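PDB 1X0U: hypothetical methylmalonyl-CoA decarboxylase alpha subunit from Sulfolobus tokodaii, which is probably the carboxyl transferase subunit of a larger enzyme, with two crotonase-like alpha/beta halves in each chain and six chains in the assembly. Local coordinates for residues S251-I264 against V317-I329. Residues are numbered along the deposited sequence; the frame is centred on the assembly and turned at random.
Sequences SYLPSNNMEEPPYI and VGFARIAGNVVGI
Tyr252 and Arg321 carry this contact, in which the chain leaving helix 239-252 of the first crotonase-like half folds back over a beta hairpin of the second. The hairpin's strands, 315-322 and 325-332, are joined by a type I' turn at Ile322-Asn325 and belong to the second half's mixed sheet. Tyr252 lies against its 315-322 strand: Phe319 CB sits over one face of the tyrosine ring, 3.9 Å from the centroid, a CH-pi contact. The two rings are nearly parallel (planes at 21°) but slid so far apart that they barely overlap. Phe319 continues to Leu253, whose CD2 meets Phe319 CZ at 4.0 Å, and to Phe352 of helix 343-358.

Extended from CG to NE, the Arg321 side chain carries its guanidinium across to Pro262. Arg321 NH1 gives Pro262 O a hydrogen bond of 2.6 Å at 158°, in the plane of both groups, and NH2 adds a weak one to the same oxygen. NH1 also bonds to Gly324 O, in the turn just beyond the arginine's own strand, from above that carbonyl plane. Gly324 O takes a second bond, from Ile264 N at 3.2 Å, so the arginine and the backbone of Ile264 share one acceptor. Tyr252 CD1 and Ile264 CG2 lie over opposite faces of the guanidinium. Asp300 accepts from the amides of Ala323 and Gly324, tying the turn down from outside the contact.

Val326 turns CG1 opposite its amide nitrogen (chi1 -176°), which puts CG1 3.5 Å from Tyr252 O; its CB packs against Pro261 CB. Two waters finish the join: one bridges Pro261 O to Val326 N. The other gives a hydrogen bond to Ser251 OG, which is also bonded to Arg248 O, takes one from Arg321 NH2, and rests over the centre of the Tyr252 ring, on the face opposite Phe319 CB.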
loop_
_atom_site.group_PDB
_atom_site.type_symbol
_atom_site.label_atom_id
_atom_site.label_comp_id
_atom_site.label_asym_id
_atom_site.label_seq_id
_atom_site.Cartn_x
_atom_site.Cartn_y
_atom_site.Cartn_z
ATOM N N SER A 251 -16.523 15.475 -23.741
ATOM C CA SER A 251 -16.279 16.761 -23.090
ATOM C C SER A 251 -16.721 16.755 -21.631
ATOM O O SER A 251 -16.224 17.539 -20.838
ATOM C CB SER A 251 -16.991 17.903 -23.835
ATOM O OG SER A 251 -18.405 17.842 -23.679
ATOM N N TYR A 252 -17.646 15.868 -21.272
ATOM C CA TYR A 252 -18.123 15.806 -19.890
ATOM C C TYR A 252 -17.335 14.816 -19.026
ATOM O O TYR A 252 -17.446 14.825 -17.790
ATOM C CB TYR A 252 -19.603 15.396 -19.848
ATOM C CG TYR A 252 -20.587 16.473 -20.263
ATOM C CD1 TYR A 252 -20.822 17.588 -19.453
ATOM C CD2 TYR A 252 -21.295 16.367 -21.457
ATOM C CE1 TYR A 252 -21.735 18.565 -19.823
ATOM C CE2 TYR A 252 -22.210 17.342 -21.838
ATOM C CZ TYR A 252 -22.424 18.433 -21.021
ATOM O OH TYR A 252 -23.313 19.394 -21.420
ATOM N N LEU A 253 -16.533 13.973 -19.665
ATOM C CA LEU A 253 -15.794 12.951 -18.930
ATOM C C LEU A 253 -14.294 13.177 -18.773
ATOM O O LEU A 253 -13.668 13.877 -19.571
ATOM C CB LEU A 253 -16.031 11.587 -19.602
ATOM C CG LEU A 253 -17.468 11.343 -20.088
ATOM C CD1 LEU A 253 -17.572 9.999 -20.790
ATOM C CD2 LEU A 253 -18.416 11.394 -18.905
ATOM N N PRO A 254 -13.701 12.607 -17.703
ATOM C CA PRO A 254 -12.263 12.740 -17.465
ATOM C C PRO A 254 -11.653 11.755 -18.451
ATOM O O PRO A 254 -12.385 10.958 -19.038
ATOM C CB PRO A 254 -12.111 12.257 -16.032
ATOM C CG PRO A 254 -13.138 11.174 -15.964
ATOM C CD PRO A 254 -14.334 11.856 -16.605
ATOM N N SER A 255 -10.336 11.786 -18.625
ATOM C CA SER A 255 -9.694 10.872 -19.566
ATOM C C SER A 255 -9.623 9.475 -18.969
ATOM O O SER A 255 -9.545 8.478 -19.686
ATOM C CB SER A 255 -8.278 11.358 -19.900
ATOM O OG SER A 255 -8.302 12.589 -20.603
ATOM N N ASN A 256 -9.644 9.417 -17.643
ATOM C CA ASN A 256 -9.562 8.149 -16.928
ATOM C C ASN A 256 -10.023 8.382 -15.497
ATOM O O ASN A 256 -10.247 9.527 -15.092
ATOM C CB ASN A 256 -8.119 7.642 -16.958
ATOM C CG ASN A 256 -7.142 8.670 -16.430
ATOM O OD1 ASN A 256 -7.114 8.960 -15.230
ATOM N ND2 ASN A 256 -6.348 9.242 -17.321
ATOM N N ASN A 257 -10.146 7.306 -14.730
ATOM C CA ASN A 257 -10.629 7.404 -13.355
ATOM C C ASN A 257 -9.672 8.046 -12.356
ATOM O O ASN A 257 -9.930 8.029 -11.160
ATOM C CB ASN A 257 -11.035 6.017 -12.856
ATOM C CG ASN A 257 -9.847 5.114 -12.610
ATOM O OD1 ASN A 257 -8.732 5.389 -13.049
ATOM N ND2 ASN A 257 -10.086 4.023 -11.916
ATOM N N MET A 258 -8.577 8.610 -12.844
ATOM C CA MET A 258 -7.605 9.254 -11.974
ATOM C C MET A 258 -7.660 10.755 -12.208
ATOM O O MET A 258 -6.820 11.497 -11.717
ATOM C CB MET A 258 -6.189 8.737 -12.265
ATOM C CG MET A 258 -5.953 7.279 -11.874
ATOM S SD MET A 258 -6.079 6.975 -10.084
ATOM C CE MET A 258 -7.658 6.142 -9.957
ATOM N N GLU A 259 -8.656 11.195 -12.971
ATOM C CA GLU A 259 -8.806 12.610 -13.272
ATOM C C GLU A 259 -10.227 13.108 -13.012
ATOM O O GLU A 259 -11.199 12.373 -13.155
ATOM C CB GLU A 259 -8.403 12.884 -14.728
ATOM C CG GLU A 259 -6.903 12.776 -14.985
ATOM C CD GLU A 259 -6.510 13.202 -16.391
ATOM O OE1 GLU A 259 -6.890 12.512 -17.356
ATOM O OE2 GLU A 259 -5.820 14.232 -16.538
ATOM N N GLU A 260 -10.345 14.362 -12.609
ATOM C CA GLU A 260 -11.656 14.925 -12.343
ATOM C C GLU A 260 -12.247 15.429 -13.649
ATOM O O GLU A 260 -11.514 15.869 -14.537
ATOM C CB GLU A 260 -11.538 16.065 -11.329
ATOM C CG GLU A 260 -10.701 17.241 -11.787
ATOM C CD GLU A 260 -10.069 17.985 -10.620
ATOM O OE1 GLU A 260 -9.498 19.077 -10.844
ATOM O OE2 GLU A 260 -10.135 17.468 -9.478
ATOM N N PRO A 261 -13.574 15.340 -13.803
ATOM C CA PRO A 261 -14.180 15.824 -15.046
ATOM C C PRO A 261 -13.667 17.234 -15.325
ATOM O O PRO A 261 -13.541 18.054 -14.412
ATOM C CB PRO A 261 -15.677 15.762 -14.754
ATOM C CG PRO A 261 -15.764 15.702 -13.239
ATOM C CD PRO A 261 -14.600 14.855 -12.868
ATOM N N PRO A 262 -13.356 17.531 -16.591
ATOM C CA PRO A 262 -12.840 18.848 -16.965
ATOM C C PRO A 262 -13.762 20.039 -16.739
ATOM O O PRO A 262 -14.961 19.986 -17.021
ATOM C CB PRO A 262 -12.464 18.664 -18.436
ATOM C CG PRO A 262 -13.505 17.692 -18.913
ATOM C CD PRO A 262 -13.572 16.686 -17.778
ATOM N N TYR A 263 -13.176 21.109 -16.207
ATOM C CA TYR A 263 -13.885 22.354 -15.954
ATOM C C TYR A 263 -13.964 22.994 -17.332
ATOM O O TYR A 263 -13.061 22.792 -18.146
ATOM C CB TYR A 263 -13.078 23.225 -14.992
ATOM C CG TYR A 263 -13.618 24.622 -14.854
ATOM C CD1 TYR A 263 -13.206 25.634 -15.720
ATOM C CD2 TYR A 263 -14.586 24.924 -13.894
ATOM C CE1 TYR A 263 -13.749 26.914 -15.642
ATOM C CE2 TYR A 263 -15.139 26.205 -13.807
ATOM C CZ TYR A 263 -14.716 27.193 -14.687
ATOM O OH TYR A 263 -15.270 28.453 -14.626
ATOM N N ILE A 264 -15.013 23.760 -17.614
ATOM C CA ILE A 264 -15.118 24.323 -18.957
ATOM C C ILE A 264 -15.737 25.714 -19.115
ATOM O O ILE A 264 -15.877 26.475 -18.149
ATOM C CB ILE A 264 -15.897 23.337 -19.864
ATOM C CG1 ILE A 264 -15.292 23.307 -21.267
ATOM C CG2 ILE A 264 -17.362 23.732 -19.924
ATOM C CD1 ILE A 264 -15.961 22.315 -22.191
ATOM N N VAL A 317 -31.910 11.154 -16.310
ATOM C CA VAL A 317 -30.506 11.149 -15.922
ATOM C C VAL A 317 -29.694 11.748 -17.048
ATOM O O VAL A 317 -29.997 11.538 -18.223
ATOM C CB VAL A 317 -29.972 9.708 -15.625
ATOM C CG1 VAL A 317 -30.731 9.097 -14.439
ATOM C CG2 VAL A 317 -30.082 8.814 -16.879
ATOM N N GLY A 318 -28.665 12.500 -16.689
ATOM C CA GLY A 318 -27.835 13.104 -17.700
ATOM C C GLY A 318 -26.731 13.944 -17.105
ATOM O O GLY A 318 -26.596 14.046 -15.874
ATOM N N PHE A 319 -25.950 14.547 -17.995
ATOM C CA PHE A 319 -24.829 15.384 -17.613
ATOM C C PHE A 319 -25.134 16.856 -17.847
ATOM O O PHE A 319 -25.959 17.219 -18.689
ATOM C CB PHE A 319 -23.580 15.010 -18.425
ATOM C CG PHE A 319 -23.122 13.582 -18.231
ATOM C CD1 PHE A 319 -23.165 12.675 -19.287
ATOM C CD2 PHE A 319 -22.633 13.154 -17.000
ATOM C CE1 PHE A 319 -22.728 11.357 -19.118
ATOM C CE2 PHE A 319 -22.195 11.842 -16.825
ATOM C CZ PHE A 319 -22.243 10.940 -17.891
ATOM N N ALA A 320 -24.439 17.699 -17.096
ATOM C CA ALA A 320 -24.600 19.136 -17.204
ATOM C C ALA A 320 -23.468 19.754 -16.424
ATOM O O ALA A 320 -22.679 19.055 -15.796
ATOM C CB ALA A 320 -25.936 19.568 -16.598
ATOM N N ARG A 321 -23.379 21.069 -16.467
ATOM C CA ARG A 321 -22.360 21.745 -15.704
ATOM C C ARG A 321 -23.042 22.710 -14.768
ATOM O O ARG A 321 -24.077 23.284 -15.105
ATOM C CB ARG A 321 -21.400 22.501 -16.623
ATOM C CG ARG A 321 -20.367 21.605 -17.270
ATOM C CD ARG A 321 -19.643 22.302 -18.395
ATOM N NE ARG A 321 -18.839 21.350 -19.153
ATOM C CZ ARG A 321 -17.762 20.741 -18.675
ATOM N NH1 ARG A 321 -17.361 21.000 -17.440
ATOM N NH2 ARG A 321 -17.100 19.859 -19.422
ATOM N N ILE A 322 -22.470 22.862 -13.581
ATOM C CA ILE A 322 -22.983 23.802 -12.599
ATOM C C ILE A 322 -21.813 24.674 -12.197
ATOM O O ILE A 322 -20.917 24.237 -11.466
ATOM C CB ILE A 322 -23.569 23.092 -11.375
ATOM C CG1 ILE A 322 -24.906 22.448 -11.764
ATOM C CG2 ILE A 322 -23.756 24.096 -10.243
ATOM C CD1 ILE A 322 -25.631 21.776 -10.631
ATOM N N ALA A 323 -21.814 25.904 -12.700
ATOM C CA ALA A 323 -20.731 26.845 -12.435
ATOM C C ALA A 323 -19.452 26.275 -13.038
ATOM O O ALA A 323 -18.392 26.304 -12.420
ATOM C CB ALA A 323 -20.557 27.059 -10.928
ATOM N N GLY A 324 -19.571 25.724 -14.242
ATOM C CA GLY A 324 -18.410 25.174 -14.920
ATOM C C GLY A 324 -18.025 23.733 -14.632
ATOM O O GLY A 324 -17.305 23.131 -15.428
ATOM N N ASN A 325 -18.487 23.175 -13.514
ATOM C CA ASN A 325 -18.155 21.793 -13.157
ATOM C C ASN A 325 -19.225 20.781 -13.531
ATOM O O ASN A 325 -20.423 21.026 -13.395
ATOM C CB ASN A 325 -17.861 21.678 -11.658
ATOM C CG ASN A 325 -16.521 22.270 -11.281
ATOM O OD1 ASN A 325 -16.351 22.776 -10.178
ATOM N ND2 ASN A 325 -15.556 22.195 -12.190
ATOM N N VAL A 326 -18.764 19.621 -13.978
ATOM C CA VAL A 326 -19.629 18.537 -14.402
ATOM C C VAL A 326 -20.392 17.890 -13.259
ATOM O O VAL A 326 -19.853 17.668 -12.172
ATOM C CB VAL A 326 -18.804 17.435 -15.116
ATOM C CG1 VAL A 326 -19.729 16.346 -15.646
ATOM C CG2 VAL A 326 -17.976 18.052 -16.252
ATOM N N VAL A 327 -21.659 17.595 -13.511
ATOM C CA VAL A 327 -22.483 16.928 -12.526
ATOM C C VAL A 327 -23.343 15.950 -13.299
ATOM O O VAL A 327 -23.565 16.121 -14.491
ATOM C CB VAL A 327 -23.422 17.909 -11.747
ATOM C CG1 VAL A 327 -22.593 18.993 -11.053
ATOM C CG2 VAL A 327 -24.435 18.530 -12.691
ATOM N N GLY A 328 -23.787 14.910 -12.607
ATOM C CA GLY A 328 -24.665 13.925 -13.191
ATOM C C GLY A 328 -25.955 14.201 -12.453
ATOM O O GLY A 328 -25.936 14.528 -11.269
ATOM N N ILE A 329 -27.079 14.088 -13.133
ATOM C CA ILE A 329 -28.339 14.363 -12.482
ATOM C C ILE A 329 -29.291 13.201 -12.597
ATOM O O ILE A 329 -29.379 12.565 -13.643
ATOM C CB ILE A 329 -28.975 15.639 -13.069
ATOM C CG1 ILE A 329 -28.171 16.848 -12.591
ATOM C CG2 ILE A 329 -30.441 15.758 -12.648
ATOM C CD1 ILE A 329 -28.587 18.141 -13.192
HETATM O O HOH W 1 -19.142 19.472 -21.596
HETATM O O HOH W 2 -15.813 19.365 -13.746
#